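Local structure of possible metal-dependent hydrolase (Veillonella parvula, 3RPC) at residues V69-T73 with D99-I103. The protein is probably a zinc-dependent hydrolase of the metallo-beta-lactamase superfamily, holding two zinc ions in its metal centre. Residues are numbered along the deposited sequence; the frame is centred on the assembly and turned at random.
Sequences VVTHT and DKELI. With ZN (zinc ion), chain E.
Thr73 and Asp99 meet where the loop after strand 67-69, which carries the HxHxDH zinc motif of the metallo-beta-lactamase fold, packs against helix 97-105. No direct hydrogen bond links the two segments; the polar coupling runs through three waters, all of which donate to the Asp99 carboxylate. Water 1 ties OD2 of Asp99 (2.6 Å) to the carbonyl O of Val70. Water 2 accepts from the backbone N of Thr73 at 3.0 Å and donates to Asp99 OD1, and water 3 bridges that same OD1 to Thr73 OG1. With Gln95 NE2 also bonded to OD2, each oxygen of this buried carboxylate has at least two partners, which probably favours its charged form.

The van der Waals contacts centre on Thr73. The Thr73 and Asp99 side chains run antiparallel alongside one another, bringing CG2 of Thr73 within 3.8 Å of the carboxyl carbon CG of Asp99. On the side of the next helical turn, CD2 of Leu102 lies 3.9 Å from CB of Thr73. Deeper in, the methyl ends of Val70 and Ile103 meet end-on: with Val70 CG1 anti to its backbone N (chi1 -177°), that methyl comes 4.1 Å from Ile103 CD1. Val94 of strand 92-94 also packs on Ile103, joining this apolar patch to the sheet.

His72, whose CB points away from the helix, contributes a zinc ligand. Its NE2 binds a zinc ion that His74, His132 and Asp168 also hold, together with water 4. On the other ring nitrogen, ND1 donates to Thr71 OG1, which lies 4° from the imidazole plane, with an N-H...O angle of 156°; Thr71 OG1 is bonded in turn to Asp27 OD2. This second shell probably steadies the ring rotation with which NE2 meets the zinc ion at 2.2 Å.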
ATOM      1  N   VAL A  69     -19.869   2.468   3.810  1.00 16.14           N
ATOM      2  CA  VAL A  69     -18.450   2.319   3.486  1.00 16.46           C
ATOM      3  C   VAL A  69     -17.889   1.295   4.453  1.00 14.92           C
ATOM      4  O   VAL A  69     -18.006   1.457   5.661  1.00 16.35           O
ATOM      5  CB  VAL A  69     -17.682   3.646   3.659  1.00 15.94           C
ATOM      6  CG1 VAL A  69     -16.168   3.423   3.515  1.00 17.28           C
ATOM      7  CG2 VAL A  69     -18.176   4.669   2.650  1.00 18.74           C
ATOM      8  N   VAL A  70     -17.307   0.231   3.911  1.00 14.46           N
ATOM      9  CA  VAL A  70     -16.759  -0.851   4.714  1.00 16.41           C
ATOM     10  C   VAL A  70     -15.271  -0.945   4.400  1.00 16.92           C
ATOM     11  O   VAL A  70     -14.881  -1.411   3.325  1.00 16.32           O
ATOM     12  CB  VAL A  70     -17.472  -2.180   4.385  1.00 15.43           C
ATOM     13  CG1 VAL A  70     -16.964  -3.304   5.270  1.00 18.80           C
ATOM     14  CG2 VAL A  70     -18.987  -2.019   4.553  1.00 16.72           C
ATOM     15  N   THR A  71     -14.434  -0.480   5.329  1.00 14.82           N
ATOM     16  CA  THR A  71     -12.997  -0.408   5.056  1.00 13.17           C
ATOM     17  C   THR A  71     -12.337  -1.779   5.008  1.00 16.94           C
ATOM     18  O   THR A  71     -11.304  -1.957   4.350  1.00 15.92           O
ATOM     19  CB  THR A  71     -12.246   0.482   6.060  1.00 13.48           C
ATOM     20  OG1 THR A  71     -12.332  -0.085   7.379  1.00 14.94           O
ATOM     21  CG2 THR A  71     -12.804   1.899   6.045  1.00 13.87           C
ATOM     22  N   HIS A  72     -12.932  -2.727   5.722  1.00 14.68           N
ATOM     23  CA  HIS A  72     -12.502  -4.124   5.745  1.00 15.47           C
ATOM     24  C   HIS A  72     -13.534  -4.911   6.528  1.00 15.07           C
ATOM     25  O   HIS A  72     -14.390  -4.317   7.184  1.00 15.48           O
ATOM     26  CB  HIS A  72     -11.072  -4.309   6.307  1.00 15.38           C
ATOM     27  CG  HIS A  72     -10.897  -3.932   7.754  1.00 13.17           C
ATOM     28  ND1 HIS A  72     -11.252  -2.700   8.264  1.00 16.06           N
ATOM     29  CD2 HIS A  72     -10.335  -4.614   8.784  1.00 16.13           C
ATOM     30  CE1 HIS A  72     -10.918  -2.640   9.544  1.00 18.30           C
ATOM     31  NE2 HIS A  72     -10.375  -3.793   9.888  1.00 16.13           N
ATOM     32  N   THR A  73     -13.457  -6.234   6.473  1.00 15.45           N
ATOM     33  CA  THR A  73     -14.538  -7.046   7.024  1.00 17.13           C
ATOM     34  C   THR A  73     -14.189  -7.752   8.331  1.00 16.72           C
ATOM     35  O   THR A  73     -14.783  -8.774   8.668  1.00 19.73           O
ATOM     36  CB  THR A  73     -15.092  -8.038   5.991  1.00 18.41           C
ATOM     37  OG1 THR A  73     -14.036  -8.876   5.512  1.00 20.58           O
ATOM     38  CG2 THR A  73     -15.717  -7.277   4.832  1.00 18.22           C
ATOM     39  N   ASP A  99     -13.656  -8.704  -0.580  1.00 18.24           N
ATOM     40  CA  ASP A  99     -14.683  -8.118   0.270  1.00 19.03           C
ATOM     41  C   ASP A  99     -15.988  -7.960  -0.511  1.00 19.25           C
ATOM     42  O   ASP A  99     -17.063  -8.169   0.046  1.00 18.83           O
ATOM     43  CB  ASP A  99     -14.221  -6.781   0.866  1.00 19.33           C
ATOM     44  CG  ASP A  99     -13.182  -6.955   1.975  1.00 21.28           C
ATOM     45  OD1 ASP A  99     -12.704  -8.092   2.205  1.00 27.69           O
ATOM     46  OD2 ASP A  99     -12.818  -5.940   2.601  1.00 19.01           O
ATOM     47  N   LYS A 100     -15.903  -7.593  -1.786  1.00 19.20           N
ATOM     48  CA  LYS A 100     -17.111  -7.505  -2.604  1.00 17.81           C
ATOM     49  C   LYS A 100     -17.785  -8.867  -2.684  1.00 20.94           C
ATOM     50  O   LYS A 100     -19.002  -8.977  -2.529  1.00 21.23           O
ATOM     51  CB  LYS A 100     -16.831  -6.966  -4.016  1.00 17.83           C
ATOM     52  CG  LYS A 100     -18.058  -7.079  -4.929  1.00 20.83           C
ATOM     53  CD  LYS A 100     -17.968  -6.168  -6.128  1.00 23.29           C
ATOM     54  CE  LYS A 100     -19.191  -6.361  -7.032  1.00 24.88           C
ATOM     55  NZ  LYS A 100     -19.248  -5.341  -8.112  1.00 34.25           N
ATOM     56  N   GLU A 101     -17.002  -9.912  -2.911  1.00 21.15           N
ATOM     57  CA  GLU A 101     -17.585 -11.247  -3.038  1.00 20.23           C
ATOM     58  C   GLU A 101     -18.252 -11.665  -1.743  1.00 18.21           C
ATOM     59  O   GLU A 101     -19.356 -12.232  -1.748  1.00 21.16           O
ATOM     60  CB  GLU A 101     -16.531 -12.266  -3.454  1.00 20.91           C
ATOM     61  CG  GLU A 101     -16.094 -12.115  -4.907  1.00 25.57           C
ATOM     62  CD  GLU A 101     -14.954 -13.043  -5.273  1.00 39.99           C
ATOM     63  OE1 GLU A 101     -14.462 -13.765  -4.380  1.00 46.00           O
ATOM     64  OE2 GLU A 101     -14.548 -13.048  -6.454  1.00 42.81           O
ATOM     65  N   LEU A 102     -17.606 -11.364  -0.623  1.00 19.86           N
ATOM     66  CA  LEU A 102     -18.185 -11.715   0.663  1.00 19.06           C
ATOM     67  C   LEU A 102     -19.521 -11.011   0.868  1.00 20.80           C
ATOM     68  O   LEU A 102     -20.536 -11.638   1.184  1.00 20.33           O
ATOM     69  CB  LEU A 102     -17.230 -11.343   1.795  1.00 17.30           C
ATOM     70  CG  LEU A 102     -17.768 -11.659   3.193  1.00 21.58           C
ATOM     71  CD1 LEU A 102     -17.999 -13.159   3.364  1.00 22.25           C
ATOM     72  CD2 LEU A 102     -16.830 -11.126   4.269  1.00 22.29           C
ATOM     73  N   ILE A 103     -19.518  -9.696   0.688  1.00 18.54           N
ATOM     74  CA  ILE A 103     -20.705  -8.900   0.985  1.00 18.03           C
ATOM     75  C   ILE A 103     -21.848  -9.160  -0.011  1.00 21.52           C
ATOM     76  O   ILE A 103     -23.019  -9.182   0.373  1.00 21.26           O
ATOM     77  CB  ILE A 103     -20.340  -7.401   1.149  1.00 18.09           C
ATOM     78  CG1 ILE A 103     -19.483  -7.240   2.414  1.00 18.53           C
ATOM     79  CG2 ILE A 103     -21.598  -6.538   1.226  1.00 20.42           C
ATOM     80  CD1 ILE A 103     -18.957  -5.829   2.657  1.00 21.37           C
TER
HETATM   81 ZN    ZN E 301      -9.314  -4.425  11.762  0.66 17.63          ZN
HETATM   82  O   HOH W   1     -13.920  -3.658   2.055  1.00 19.98           O
HETATM   83  O   HOH W   2     -11.285  -7.389   4.834  1.00 22.05           O
HETATM   84  O   HOH W   3     -13.644 -10.286   3.285  1.00 33.04           O
HETATM   85  O   HOH W   4     -10.413  -4.617  13.426  1.00 22.04           O